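Local coordinates for protein glutathione S-transferase (Lodderomyces elongisporus, PDB 4IVF) that binds two glutathione molecules per subunit and probably acts as a dimeric glutathione transferase related to the Ure2p-like members of the superfamily, at residues 21-24 with 25-29; 110-113 with 114-118; 151-154 with 155-159; 191-195 with 196-200; 209-212 with 213-216. All blocks are in the same frame, centred on the assembly; numbering follows the deposited sequence.

Overall arrangement
All five contacts are local, made within one helix or at a turn leading into one. Contacts 1, 2 and 3 are buried and lie in mid-helix or at a helix end. Contact 4 is partly buried and contact 5 is a surface contact; both span the start of a C-terminal helix. Contact 1 belongs to the thioredoxin-like domain and touches contact 5. Contacts 2 and 3 sit on successive helices, pack ring to ring and both reach the second subunit. Contact 3 also holds contact 4, through E155. The chemistry follows the place: apolar packing in contact 1, a carboxylate at glutathione in contact 2, apolar packing with charged ends paired outside in contact 3, and glutamine-to-carbonyl bonds in contacts 4 and 5.

Contact 1 (21-24 with 25-29); sequences ISIF and LEVLG
The ring of F24 has L28 over one face. L28 CG sits 4.0 Å above the ring plane, over its centre. L28 CD1 makes the CH-pi contact, 4.1 Å from the F24 ring centroid and 27° off the ring normal. F24 CG is anti to the backbone N (chi1 -158°), swinging the ring toward the next turn. I21 CG2 and L25 CD1 meet at 3.9 Å on the side that packs on helix 78-89. I23 and V27 touch more loosely through their CG2 methyls. Four regular helix bonds join the turns; the last runs from L28 N to F24 O at 2.9 Å. G29, with positive phi, closes helix 16-27 in a Schellman motif. This helix is the crossover of the beta-alpha-beta unit between strands 8-12 and 32-36. F179 of helix 176-185 meets the F24 ring. The polar ends find partners beyond the contact: S22 OG bonds to G217 O and E26 OE2 to Y32 OH. The contact therefore rests on apolar packing and backbone bonds.

Contact 2 (110-113 with 114-118); sequences YLIF and QVAEN. With GSH (glutathione), chain J.
This turn of helix 102-131 lies at the dimer interface, beside a glutathione held mainly by the second subunit. F113 and E117 touch across it. The E117 carboxyl carbon CD lies at the F113 ring edge, in the ring plane, 3.8 Å from F113 CE1. The carboxylate and ring planes are 79° apart. E117 is extended beyond CG (chi2 174°), which carries its carboxylate out to the ligand. There E117 OE2 accepts a hydrogen bond from glutathione N1 at 2.9 Å. From the second subunit, Q77 gives OE2 a further hydrogen bond, while OE1 takes a salt bridge from R57 and a hydrogen bond from N55. The carboxylate is thus gripped from several sides, and its negative charge probably suits the ligand amino group. The helix widens here into a pi-type turn. F113 O takes E117 N at 2.9 Å and, weakly, N118 N at 3.4 Å. On another side of the helix Q114 NE2 gives a nearly straight bond to N118 OD1, 2.8 Å and 174°. Q114 OE1 accepts a hydrogen bond from K20 NZ. I112 CG2 and A116 CB pack at 4.2 Å, and A116 also touches Q77 of the second subunit.

Contact 3 (151-154 with 155-159); sequences YGVF and EDILS
I157 CD1 rests against two side chains of the preceding turn. It is 4.1 Å from V153 CG1 and 4.1 Å from F154 CD1. F154 and I157 lie side by side and point the same way. In the backbone, four carbonyls are satisfied by amides one turn on. V153 O takes I157 N at 2.8 Å, and F154 O takes L158 N at 3.0 Å. The E155 and D156 amides are used by Y151 O and G152 O. At the end of the helix S159 OG donates to D156 O; the modelled 2.5 Å is unusually short and doubtful. The charged groups find partners beyond the contact. D156 OD2 makes a salt bridge with R160. E155 takes L201 N on OE1 and L200 N on OE2, so its carboxylate accepts both amides near the start of helix 199-209. Y151 OH bonds to Q122 OE1. Helix 137-159 lies against helix 102-131, where F113 meets F154 and V153. Helix 176-185 borders Y151 and F154, and P54 of the second subunit covers V153, D156 and I157.

Contact 4 (191-195 with 196-200); sequences LEIDI and NQWPL
Q197 CG stands between its backbone N and carbonyl carbon (chi1 76°), and the chain beyond it is extended. This turns the amide back over D194. Q197 NE2 gives its N-H to D194 O at 2.7 Å, and the acceptor lies close to the amide plane. The same fold lays Q197 CG 3.5 Å above the W198 ring, over its centre. D194 CG is anti to the backbone N (chi1 -173°), which brings D194 OD1 to N196 N at 3.0 Å. N196 N comes from above the carboxylate plane, and the bond makes an Asx turn. A water links D194 OD2 (2.8 Å) to N196 ND2 (2.9 Å). I195 O takes W198 N at 3.2 Å. I193 CG2 reaches W198 CH2 obliquely at 3.7 Å, on the side of the ring plane where Q197 lies. W198 is the N-cap residue of helix 199-209. Its ring meets Y151 on helix 137-159. I195 packs on L201 and Y205 of helix 199-209.

Contact 5 (209-212 with 213-216); sequences LKLP and AVQK
The side chain of Q215 reaches back over the turn to the carbonyl of L209. Q215 NE2 gives its N-H to L209 O at 2.9 Å. The bond lies in the carbonyl plane. Q215 CG packs against the same carbonyl oxygen at 3.2 Å. The chain is extended beyond CG (chi2 171°), which gives it the length to span from the first turn of helix 212-217 to the turn at L209. The backbone holds Q215 in place. Q215 N bonds L211 O at 3.1 Å and is nearly straight, 172°. V214 N shares that oxygen, weakly, at 3.0 Å. K216 N gives its N-H to P212 O in the next bond along. L211 is the N-cap residue and P212 begins the helix. On the inner side V214 CG2 touches L211 CB at 4.0 Å. V214 CG1 lies further off, 4.3 Å from L209 CD2. Beyond this, V214 packs on I23 of helix 16-27, and A213 on E26 and V27. K216 also touches E26. The contact has an exposed polar part, where the Q215 amide gives L209 O a donor, and an apolar part around V214, which packs against helix 16-27.

Contact 1 (21-24 with 25-29)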
loop_
_atom_site.group_PDB
_atom_site.type_symbol
_atom_site.label_atom_id
_atom_site.label_comp_id
_atom_site.label_asym_id
_atom_site.label_seq_id
_atom_site.Cartn_x
_atom_site.Cartn_y
_atom_site.Cartn_z
ATOM N N ILE F 21 -8.109 4.557 -10.710
ATOM C CA ILE F 21 -7.371 5.489 -11.535
ATOM C C ILE F 21 -8.283 6.180 -12.544
ATOM O O ILE F 21 -8.181 7.388 -12.745
ATOM C CB ILE F 21 -6.175 4.805 -12.249
ATOM C CG1 ILE F 21 -5.273 4.106 -11.227
ATOM C CG2 ILE F 21 -5.387 5.815 -13.048
ATOM C CD1 ILE F 21 -5.084 4.873 -9.928
ATOM N N SER F 22 -9.189 5.430 -13.163
ATOM C CA SER F 22 -10.062 6.047 -14.162
ATOM C C SER F 22 -11.026 7.043 -13.508
ATOM O O SER F 22 -11.291 8.108 -14.057
ATOM C CB SER F 22 -10.821 5.002 -14.979
ATOM O OG SER F 22 -11.756 4.283 -14.188
ATOM N N ILE F 23 -11.544 6.693 -12.337
ATOM C CA ILE F 23 -12.330 7.643 -11.550
ATOM C C ILE F 23 -11.523 8.900 -11.172
ATOM O O ILE F 23 -12.009 10.020 -11.330
ATOM C CB ILE F 23 -12.907 7.002 -10.278
ATOM C CG1 ILE F 23 -13.972 5.963 -10.647
ATOM C CG2 ILE F 23 -13.513 8.073 -9.365
ATOM C CD1 ILE F 23 -14.372 5.087 -9.507
ATOM N N PHE F 24 -10.299 8.732 -10.676
ATOM C CA PHE F 24 -9.546 9.918 -10.259
ATOM C C PHE F 24 -9.196 10.818 -11.433
ATOM O O PHE F 24 -9.270 12.041 -11.317
ATOM C CB PHE F 24 -8.292 9.590 -9.452
ATOM C CG PHE F 24 -7.834 10.729 -8.598
ATOM C CD1 PHE F 24 -8.758 11.458 -7.854
ATOM C CD2 PHE F 24 -6.501 11.083 -8.533
ATOM C CE1 PHE F 24 -8.352 12.530 -7.061
ATOM C CE2 PHE F 24 -6.083 12.143 -7.749
ATOM C CZ PHE F 24 -7.013 12.876 -7.003
ATOM N N LEU F 25 -8.827 10.214 -12.562
ATOM C CA LEU F 25 -8.558 10.985 -13.768
ATOM C C LEU F 25 -9.784 11.800 -14.182
ATOM O O LEU F 25 -9.661 12.968 -14.553
ATOM C CB LEU F 25 -8.095 10.077 -14.913
ATOM C CG LEU F 25 -6.707 9.440 -14.770
ATOM C CD1 LEU F 25 -6.502 8.326 -15.806
ATOM C CD2 LEU F 25 -5.608 10.492 -14.903
ATOM N N GLU F 26 -10.962 11.184 -14.121
ATOM C CA GLU F 26 -12.196 11.875 -14.490
ATOM C C GLU F 26 -12.496 13.032 -13.523
ATOM O O GLU F 26 -12.893 14.119 -13.940
ATOM C CB GLU F 26 -13.373 10.900 -14.531
ATOM C CG GLU F 26 -13.325 9.889 -15.674
ATOM C CD GLU F 26 -13.513 10.530 -17.041
ATOM O OE1 GLU F 26 -13.933 11.706 -17.109
ATOM O OE2 GLU F 26 -13.242 9.855 -18.054
ATOM N N VAL F 27 -12.296 12.781 -12.233
ATOM C CA VAL F 27 -12.492 13.793 -11.212
ATOM C C VAL F 27 -11.573 14.986 -11.463
ATOM O O VAL F 27 -11.992 16.129 -11.340
ATOM C CB VAL F 27 -12.244 13.211 -9.808
ATOM C CG1 VAL F 27 -12.076 14.321 -8.782
ATOM C CG2 VAL F 27 -13.389 12.299 -9.416
ATOM N N LEU F 28 -10.328 14.714 -11.846
ATOM C CA LEU F 28 -9.351 15.778 -12.068
ATOM C C LEU F 28 -9.518 16.485 -13.415
ATOM O O LEU F 28 -8.826 17.462 -13.688
ATOM C CB LEU F 28 -7.926 15.238 -11.963
ATOM C CG LEU F 28 -7.383 14.778 -10.618
ATOM C CD1 LEU F 28 -6.033 14.114 -10.838
ATOM C CD2 LEU F 28 -7.253 15.931 -9.698
ATOM N N GLY F 29 -10.418 15.981 -14.259
ATOM C CA GLY F 29 -10.670 16.588 -15.560
ATOM C C GLY F 29 -9.529 16.451 -16.559
ATOM O O GLY F 29 -9.313 17.336 -17.384
#

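Contact 2 (110-113 with 114-118)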
loop_
_atom_site.group_PDB
_atom_site.type_symbol
_atom_site.label_atom_id
_atom_site.label_comp_id
_atom_site.label_asym_id
_atom_site.label_seq_id
_atom_site.Cartn_x
_atom_site.Cartn_y
_atom_site.Cartn_z
ATOM N N TYR F 110 -4.563 6.623 5.229
ATOM C CA TYR F 110 -5.767 5.883 4.877
ATOM C C TYR F 110 -5.689 5.330 3.443
ATOM O O TYR F 110 -6.205 4.243 3.150
ATOM C CB TYR F 110 -7.014 6.743 5.110
ATOM C CG TYR F 110 -7.207 7.136 6.564
ATOM C CD1 TYR F 110 -6.751 6.316 7.598
ATOM C CD2 TYR F 110 -7.850 8.326 6.904
ATOM C CE1 TYR F 110 -6.933 6.685 8.937
ATOM C CE2 TYR F 110 -8.032 8.700 8.227
ATOM C CZ TYR F 110 -7.574 7.880 9.235
ATOM O OH TYR F 110 -7.754 8.265 10.539
ATOM N N LEU F 111 -5.034 6.073 2.558
ATOM C CA LEU F 111 -4.704 5.550 1.240
ATOM C C LEU F 111 -3.885 4.262 1.361
ATOM O O LEU F 111 -4.224 3.253 0.751
ATOM C CB LEU F 111 -3.936 6.575 0.401
ATOM C CG LEU F 111 -3.382 6.000 -0.923
ATOM C CD1 LEU F 111 -4.499 5.581 -1.868
ATOM C CD2 LEU F 111 -2.453 6.989 -1.622
ATOM N N ILE F 112 -2.808 4.297 2.140
ATOM C CA ILE F 112 -1.954 3.116 2.287
ATOM C C ILE F 112 -2.729 1.955 2.917
ATOM O O ILE F 112 -2.627 0.811 2.459
ATOM C CB ILE F 112 -0.638 3.420 3.064
ATOM C CG1 ILE F 112 0.230 4.429 2.301
ATOM C CG2 ILE F 112 0.145 2.140 3.350
ATOM C CD1 ILE F 112 0.354 4.150 0.840
ATOM N N PHE F 113 -3.537 2.264 3.933
ATOM C CA PHE F 113 -4.432 1.290 4.561
ATOM C C PHE F 113 -5.318 0.600 3.517
ATOM O O PHE F 113 -5.487 -0.617 3.542
ATOM C CB PHE F 113 -5.301 1.979 5.623
ATOM C CG PHE F 113 -6.282 1.060 6.327
ATOM C CD1 PHE F 113 -5.933 -0.234 6.671
ATOM C CD2 PHE F 113 -7.543 1.521 6.681
ATOM C CE1 PHE F 113 -6.838 -1.060 7.328
ATOM C CE2 PHE F 113 -8.445 0.703 7.345
ATOM C CZ PHE F 113 -8.088 -0.593 7.667
ATOM N N GLN F 114 -5.882 1.378 2.603
ATOM C CA GLN F 114 -6.671 0.807 1.525
ATOM C C GLN F 114 -5.829 -0.132 0.646
ATOM O O GLN F 114 -6.205 -1.277 0.455
ATOM C CB GLN F 114 -7.336 1.903 0.678
ATOM C CG GLN F 114 -8.423 1.379 -0.271
ATOM C CD GLN F 114 -7.849 0.580 -1.444
ATOM O OE1 GLN F 114 -6.936 1.040 -2.135
ATOM N NE2 GLN F 114 -8.363 -0.630 -1.648
ATOM N N VAL F 115 -4.707 0.350 0.101
ATOM C CA VAL F 115 -3.912 -0.485 -0.809
ATOM C C VAL F 115 -3.192 -1.628 -0.093
ATOM O O VAL F 115 -2.845 -2.639 -0.706
ATOM C CB VAL F 115 -2.889 0.331 -1.649
ATOM C CG1 VAL F 115 -3.591 1.472 -2.400
ATOM C CG2 VAL F 115 -1.746 0.863 -0.776
ATOM N N ALA F 116 -2.972 -1.479 1.209
ATOM C CA ALA F 116 -2.209 -2.475 1.957
ATOM C C ALA F 116 -3.065 -3.533 2.646
ATOM O O ALA F 116 -2.581 -4.631 2.943
ATOM C CB ALA F 116 -1.285 -1.805 2.966
ATOM N N GLU F 117 -4.329 -3.222 2.917
ATOM C CA GLU F 117 -5.176 -4.200 3.600
ATOM C C GLU F 117 -6.523 -4.419 2.910
ATOM O O GLU F 117 -6.918 -5.555 2.660
ATOM C CB GLU F 117 -5.291 -3.876 5.104
ATOM C CG GLU F 117 -3.907 -3.937 5.776
ATOM C CD GLU F 117 -3.876 -3.504 7.238
ATOM O OE1 GLU F 117 -4.634 -4.064 8.044
ATOM O OE2 GLU F 117 -3.061 -2.623 7.580
ATOM N N ASN F 118 -7.203 -3.344 2.551
ATOM C CA ASN F 118 -8.497 -3.480 1.898
ATOM C C ASN F 118 -8.413 -4.282 0.587
ATOM O O ASN F 118 -8.956 -5.371 0.497
ATOM C CB ASN F 118 -9.154 -2.100 1.714
ATOM C CG ASN F 118 -10.428 -2.160 0.896
ATOM O OD1 ASN F 118 -10.560 -1.467 -0.113
ATOM N ND2 ASN F 118 -11.366 -3.000 1.314
HETATM N N1 GSH J . -0.348 -2.651 6.637
HETATM C CA1 GSH J . 0.172 -2.500 7.967
HETATM C C1 GSH J . 1.447 -1.788 7.924
HETATM O O11 GSH J . 1.834 -1.176 8.931
HETATM O O12 GSH J . 2.162 -1.788 6.893
HETATM C CB1 GSH J . 0.400 -3.874 8.562
HETATM C CG1 GSH J . 0.409 -3.794 10.030
HETATM C CD1 GSH J . 0.418 -5.183 10.651
HETATM O OE1 GSH J . 0.231 -6.214 9.977
HETATM N N2 GSH J . 0.649 -5.290 12.131
HETATM C CA2 GSH J . 0.668 -6.588 12.765
HETATM C C2 GSH J . -0.334 -6.571 13.883
HETATM O O2 GSH J . -0.429 -5.555 14.579
HETATM C CB2 GSH J . 2.001 -6.840 13.326
HETATM S SG2 GSH J . 3.258 -6.709 12.089
HETATM N N3 GSH J . -1.159 -7.750 14.124
HETATM C CA3 GSH J . -2.138 -7.780 15.203
HETATM C C3 GSH J . -3.511 -8.006 14.683
HETATM O O31 GSH J . -3.734 -7.941 13.444
HETATM O O32 GSH J . -4.463 -8.269 15.488
#

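Contact 3 (151-154 with 155-159)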
loop_
_atom_site.group_PDB
_atom_site.type_symbol
_atom_site.label_atom_id
_atom_site.label_comp_id
_atom_site.label_asym_id
_atom_site.label_seq_id
_atom_site.Cartn_x
_atom_site.Cartn_y
_atom_site.Cartn_z
ATOM N N TYR F 151 -13.855 -2.877 6.604
ATOM C CA TYR F 151 -14.904 -1.917 6.362
ATOM C C TYR F 151 -15.432 -1.351 7.671
ATOM O O TYR F 151 -15.836 -0.189 7.732
ATOM C CB TYR F 151 -16.011 -2.529 5.509
ATOM C CG TYR F 151 -15.611 -2.549 4.050
ATOM C CD1 TYR F 151 -15.046 -3.678 3.476
ATOM C CD2 TYR F 151 -15.747 -1.416 3.262
ATOM C CE1 TYR F 151 -14.650 -3.686 2.153
ATOM C CE2 TYR F 151 -15.354 -1.415 1.937
ATOM C CZ TYR F 151 -14.815 -2.557 1.388
ATOM O OH TYR F 151 -14.435 -2.568 0.069
ATOM N N GLY F 152 -15.397 -2.170 8.716
ATOM C CA GLY F 152 -15.718 -1.711 10.054
ATOM C C GLY F 152 -14.755 -0.631 10.510
ATOM O O GLY F 152 -15.145 0.319 11.179
ATOM N N VAL F 153 -13.490 -0.771 10.138
ATOM C CA VAL F 153 -12.482 0.216 10.499
ATOM C C VAL F 153 -12.742 1.514 9.741
ATOM O O VAL F 153 -12.751 2.600 10.330
ATOM C CB VAL F 153 -11.054 -0.283 10.185
ATOM C CG1 VAL F 153 -10.028 0.817 10.459
ATOM C CG2 VAL F 153 -10.738 -1.536 10.986
ATOM N N PHE F 154 -12.966 1.399 8.435
ATOM C CA PHE F 154 -13.354 2.560 7.637
ATOM C C PHE F 154 -14.637 3.244 8.154
ATOM O O PHE F 154 -14.799 4.457 8.004
ATOM C CB PHE F 154 -13.512 2.186 6.165
ATOM C CG PHE F 154 -12.209 2.104 5.403
ATOM C CD1 PHE F 154 -11.440 3.250 5.176
ATOM C CD2 PHE F 154 -11.772 0.888 4.869
ATOM C CE1 PHE F 154 -10.236 3.177 4.447
ATOM C CE2 PHE F 154 -10.575 0.798 4.140
ATOM C CZ PHE F 154 -9.804 1.941 3.925
ATOM N N GLU F 155 -15.546 2.464 8.746
ATOM C CA GLU F 155 -16.751 3.020 9.355
ATOM C C GLU F 155 -16.368 3.825 10.594
ATOM O O GLU F 155 -16.884 4.917 10.815
ATOM C CB GLU F 155 -17.733 1.905 9.715
ATOM C CG GLU F 155 -19.039 2.354 10.322
ATOM C CD GLU F 155 -19.934 3.099 9.344
ATOM O OE1 GLU F 155 -19.549 3.250 8.166
ATOM O OE2 GLU F 155 -21.032 3.533 9.756
ATOM N N ASP F 156 -15.461 3.274 11.400
ATOM C CA ASP F 156 -14.940 3.990 12.546
ATOM C C ASP F 156 -14.240 5.296 12.124
ATOM O O ASP F 156 -14.444 6.342 12.743
ATOM C CB ASP F 156 -13.985 3.110 13.352
ATOM C CG ASP F 156 -13.605 3.741 14.678
ATOM O OD1 ASP F 156 -14.291 4.703 15.076
ATOM O OD2 ASP F 156 -12.637 3.286 15.322
ATOM N N ILE F 157 -13.428 5.225 11.072
ATOM C CA ILE F 157 -12.717 6.393 10.556
ATOM C C ILE F 157 -13.699 7.509 10.189
ATOM O O ILE F 157 -13.536 8.670 10.615
ATOM C CB ILE F 157 -11.809 6.014 9.352
ATOM C CG1 ILE F 157 -10.673 5.121 9.831
ATOM C CG2 ILE F 157 -11.223 7.248 8.698
ATOM C CD1 ILE F 157 -9.822 4.583 8.740
ATOM N N LEU F 158 -14.741 7.145 9.442
ATOM C CA LEU F 158 -15.784 8.097 9.087
ATOM C C LEU F 158 -16.466 8.699 10.307
ATOM O O LEU F 158 -16.815 9.879 10.301
ATOM C CB LEU F 158 -16.831 7.446 8.187
ATOM C CG LEU F 158 -16.415 7.183 6.745
ATOM C CD1 LEU F 158 -17.513 6.437 6.039
ATOM C CD2 LEU F 158 -16.120 8.490 6.037
ATOM N N SER F 159 -16.644 7.890 11.351
ATOM C CA SER F 159 -17.318 8.328 12.574
ATOM C C SER F 159 -16.502 9.374 13.333
ATOM O O SER F 159 -17.053 10.176 14.092
ATOM C CB SER F 159 -17.620 7.140 13.493
ATOM O OG SER F 159 -16.453 6.733 14.178
#

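Contact 4 (191-195 with 196-200)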
loop_
_atom_site.group_PDB
_atom_site.type_symbol
_atom_site.label_atom_id
_atom_site.label_comp_id
_atom_site.label_asym_id
_atom_site.label_seq_id
_atom_site.Cartn_x
_atom_site.Cartn_y
_atom_site.Cartn_z
ATOM N N LEU F 191 -19.946 -10.219 -3.507
ATOM C CA LEU F 191 -19.879 -11.114 -2.354
ATOM C C LEU F 191 -21.175 -11.088 -1.527
ATOM O O LEU F 191 -21.241 -11.669 -0.448
ATOM C CB LEU F 191 -18.703 -10.745 -1.454
ATOM C CG LEU F 191 -17.294 -10.755 -2.058
ATOM C CD1 LEU F 191 -16.326 -10.066 -1.098
ATOM C CD2 LEU F 191 -16.819 -12.179 -2.404
ATOM N N GLU F 192 -22.199 -10.418 -2.040
ATOM C CA GLU F 192 -23.448 -10.230 -1.297
ATOM C C GLU F 192 -23.237 -9.552 0.059
ATOM O O GLU F 192 -23.986 -9.770 1.006
ATOM C CB GLU F 192 -24.223 -11.544 -1.157
ATOM C CG GLU F 192 -24.600 -12.095 -2.494
ATOM C CD GLU F 192 -25.468 -13.327 -2.441
ATOM O OE1 GLU F 192 -25.491 -14.051 -1.424
ATOM O OE2 GLU F 192 -26.132 -13.575 -3.455
ATOM N N ILE F 193 -22.205 -8.724 0.139
ATOM C CA ILE F 193 -22.001 -7.891 1.310
ATOM C C ILE F 193 -22.639 -6.522 1.071
ATOM O O ILE F 193 -22.204 -5.752 0.214
ATOM C CB ILE F 193 -20.512 -7.744 1.639
ATOM C CG1 ILE F 193 -19.947 -9.087 2.093
ATOM C CG2 ILE F 193 -20.304 -6.713 2.732
ATOM C CD1 ILE F 193 -18.416 -9.098 2.177
ATOM N N ASP F 194 -23.700 -6.240 1.813
ATOM C CA ASP F 194 -24.391 -4.977 1.679
ATOM C C ASP F 194 -23.592 -3.942 2.463
ATOM O O ASP F 194 -23.425 -4.078 3.674
ATOM C CB ASP F 194 -25.807 -5.108 2.251
ATOM C CG ASP F 194 -26.659 -3.871 2.010
ATOM O OD1 ASP F 194 -26.156 -2.854 1.471
ATOM O OD2 ASP F 194 -27.843 -3.919 2.375
ATOM N N ILE F 195 -23.102 -2.912 1.779
ATOM C CA ILE F 195 -22.292 -1.894 2.439
ATOM C C ILE F 195 -23.168 -1.012 3.351
ATOM O O ILE F 195 -22.662 -0.256 4.175
ATOM C CB ILE F 195 -21.522 -1.039 1.414
ATOM C CG1 ILE F 195 -20.429 -0.216 2.099
ATOM C CG2 ILE F 195 -22.481 -0.154 0.635
ATOM C CD1 ILE F 195 -19.695 0.724 1.173
ATOM N N ASN F 196 -24.486 -1.135 3.220
ATOM C CA ASN F 196 -25.392 -0.318 4.020
ATOM C C ASN F 196 -25.437 -0.737 5.479
ATOM O O ASN F 196 -25.886 0.027 6.331
ATOM C CB ASN F 196 -26.793 -0.287 3.410
ATOM C CG ASN F 196 -26.889 0.681 2.262
ATOM O OD1 ASN F 196 -26.177 1.674 2.238
ATOM N ND2 ASN F 196 -27.755 0.394 1.296
ATOM N N GLN F 197 -24.939 -1.937 5.771
ATOM C CA GLN F 197 -24.828 -2.384 7.156
ATOM C C GLN F 197 -23.881 -1.475 7.961
ATOM O O GLN F 197 -23.961 -1.422 9.182
ATOM C CB GLN F 197 -24.381 -3.846 7.222
ATOM C CG GLN F 197 -22.901 -4.065 6.930
ATOM C CD GLN F 197 -22.575 -5.530 6.692
ATOM O OE1 GLN F 197 -22.072 -6.226 7.579
ATOM N NE2 GLN F 197 -22.878 -6.010 5.492
ATOM N N TRP F 198 -22.974 -0.785 7.270
ATOM C CA TRP F 198 -22.172 0.276 7.880
ATOM C C TRP F 198 -22.760 1.596 7.401
ATOM O O TRP F 198 -22.450 2.057 6.301
ATOM C CB TRP F 198 -20.699 0.167 7.484
ATOM C CG TRP F 198 -20.075 -1.181 7.767
ATOM C CD1 TRP F 198 -19.640 -1.644 8.973
ATOM C CD2 TRP F 198 -19.814 -2.225 6.820
ATOM N NE1 TRP F 198 -19.128 -2.914 8.839
ATOM C CE2 TRP F 198 -19.223 -3.292 7.525
ATOM C CE3 TRP F 198 -20.033 -2.366 5.446
ATOM C CZ2 TRP F 198 -18.848 -4.480 6.902
ATOM C CZ3 TRP F 198 -19.655 -3.538 4.830
ATOM C CH2 TRP F 198 -19.071 -4.581 5.558
ATOM N N PRO F 199 -23.628 2.211 8.228
ATOM C CA PRO F 199 -24.505 3.284 7.740
ATOM C C PRO F 199 -23.758 4.529 7.266
ATOM O O PRO F 199 -24.178 5.142 6.289
ATOM C CB PRO F 199 -25.419 3.579 8.943
ATOM C CG PRO F 199 -24.676 3.058 10.129
ATOM C CD PRO F 199 -23.890 1.871 9.640
ATOM N N LEU F 200 -22.664 4.890 7.926
ATOM C CA LEU F 200 -21.862 6.014 7.461
ATOM C C LEU F 200 -21.220 5.726 6.091
ATOM O O LEU F 200 -21.263 6.567 5.197
ATOM C CB LEU F 200 -20.796 6.393 8.490
ATOM C CG LEU F 200 -21.277 6.830 9.879
ATOM C CD1 LEU F 200 -20.083 7.229 10.695
ATOM C CD2 LEU F 200 -22.282 7.977 9.797
HETATM O O HOH W 1 -29.548 -1.873 1.487
#

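Contact 5 (209-212 with 213-216)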
loop_
_atom_site.group_PDB
_atom_site.type_symbol
_atom_site.label_atom_id
_atom_site.label_comp_id
_atom_site.label_asym_id
_atom_site.label_seq_id
_atom_site.Cartn_x
_atom_site.Cartn_y
_atom_site.Cartn_z
ATOM N N LEU F 209 -21.452 7.910 -5.766
ATOM C CA LEU F 209 -22.021 7.390 -7.007
ATOM C C LEU F 209 -22.925 8.405 -7.679
ATOM O O LEU F 209 -23.331 8.218 -8.823
ATOM C CB LEU F 209 -22.818 6.129 -6.757
ATOM C CG LEU F 209 -22.100 4.899 -6.232
ATOM C CD1 LEU F 209 -23.168 3.867 -5.969
ATOM C CD2 LEU F 209 -21.112 4.392 -7.248
ATOM N N LYS F 210 -23.243 9.481 -6.969
ATOM C CA LYS F 210 -24.078 10.527 -7.536
ATOM C C LYS F 210 -23.243 11.448 -8.409
ATOM O O LYS F 210 -23.776 12.163 -9.244
ATOM C CB LYS F 210 -24.766 11.341 -6.437
ATOM C CG LYS F 210 -25.836 10.600 -5.670
ATOM C CD LYS F 210 -26.567 11.558 -4.740
ATOM C CE LYS F 210 -27.835 10.938 -4.175
ATOM N NZ LYS F 210 -28.636 11.939 -3.415
ATOM N N LEU F 211 -21.931 11.421 -8.214
ATOM C CA LEU F 211 -21.022 12.265 -8.984
ATOM C C LEU F 211 -20.861 11.723 -10.397
ATOM O O LEU F 211 -20.540 10.545 -10.586
ATOM C CB LEU F 211 -19.648 12.341 -8.316
ATOM C CG LEU F 211 -19.578 12.611 -6.813
ATOM C CD1 LEU F 211 -18.144 12.904 -6.402
ATOM C CD2 LEU F 211 -20.501 13.741 -6.407
ATOM N N PRO F 212 -21.093 12.581 -11.397
ATOM C CA PRO F 212 -20.939 12.208 -12.807
ATOM C C PRO F 212 -19.533 11.674 -13.136
ATOM O O PRO F 212 -19.434 10.718 -13.892
ATOM C CB PRO F 212 -21.210 13.524 -13.543
ATOM C CG PRO F 212 -22.082 14.295 -12.615
ATOM C CD PRO F 212 -21.607 13.951 -11.238
ATOM N N ALA F 213 -18.477 12.260 -12.576
ATOM C CA ALA F 213 -17.119 11.759 -12.818
ATOM C C ALA F 213 -16.896 10.350 -12.267
ATOM O O ALA F 213 -16.075 9.597 -12.786
ATOM C CB ALA F 213 -16.090 12.697 -12.254
ATOM N N VAL F 214 -17.610 9.995 -11.205
ATOM C CA VAL F 214 -17.466 8.653 -10.647
ATOM C C VAL F 214 -18.159 7.651 -11.566
ATOM O O VAL F 214 -17.579 6.632 -11.940
ATOM C CB VAL F 214 -18.032 8.557 -9.213
ATOM C CG1 VAL F 214 -18.242 7.115 -8.817
ATOM C CG2 VAL F 214 -17.099 9.257 -8.220
ATOM N N GLN F 215 -19.397 7.964 -11.936
ATOM C CA GLN F 215 -20.170 7.123 -12.824
ATOM C C GLN F 215 -19.415 6.856 -14.123
ATOM O O GLN F 215 -19.469 5.758 -14.652
ATOM C CB GLN F 215 -21.510 7.783 -13.131
ATOM C CG GLN F 215 -22.361 8.080 -11.910
ATOM C CD GLN F 215 -23.560 8.926 -12.259
ATOM O OE1 GLN F 215 -23.868 9.109 -13.435
ATOM N NE2 GLN F 215 -24.242 9.457 -11.243
ATOM N N LYS F 216 -18.700 7.863 -14.617
ATOM C CA LYS F 216 -17.946 7.736 -15.858
ATOM C C LYS F 216 -16.732 6.822 -15.681
ATOM O O LYS F 216 -16.520 5.914 -16.475
ATOM C CB LYS F 216 -17.529 9.112 -16.384
ATOM C CG LYS F 216 -16.632 9.068 -17.625
ATOM C CD LYS F 216 -17.338 8.446 -18.810
ATOM C CE LYS F 216 -16.418 8.364 -20.003
ATOM N NZ LYS F 216 -17.015 7.547 -21.107
#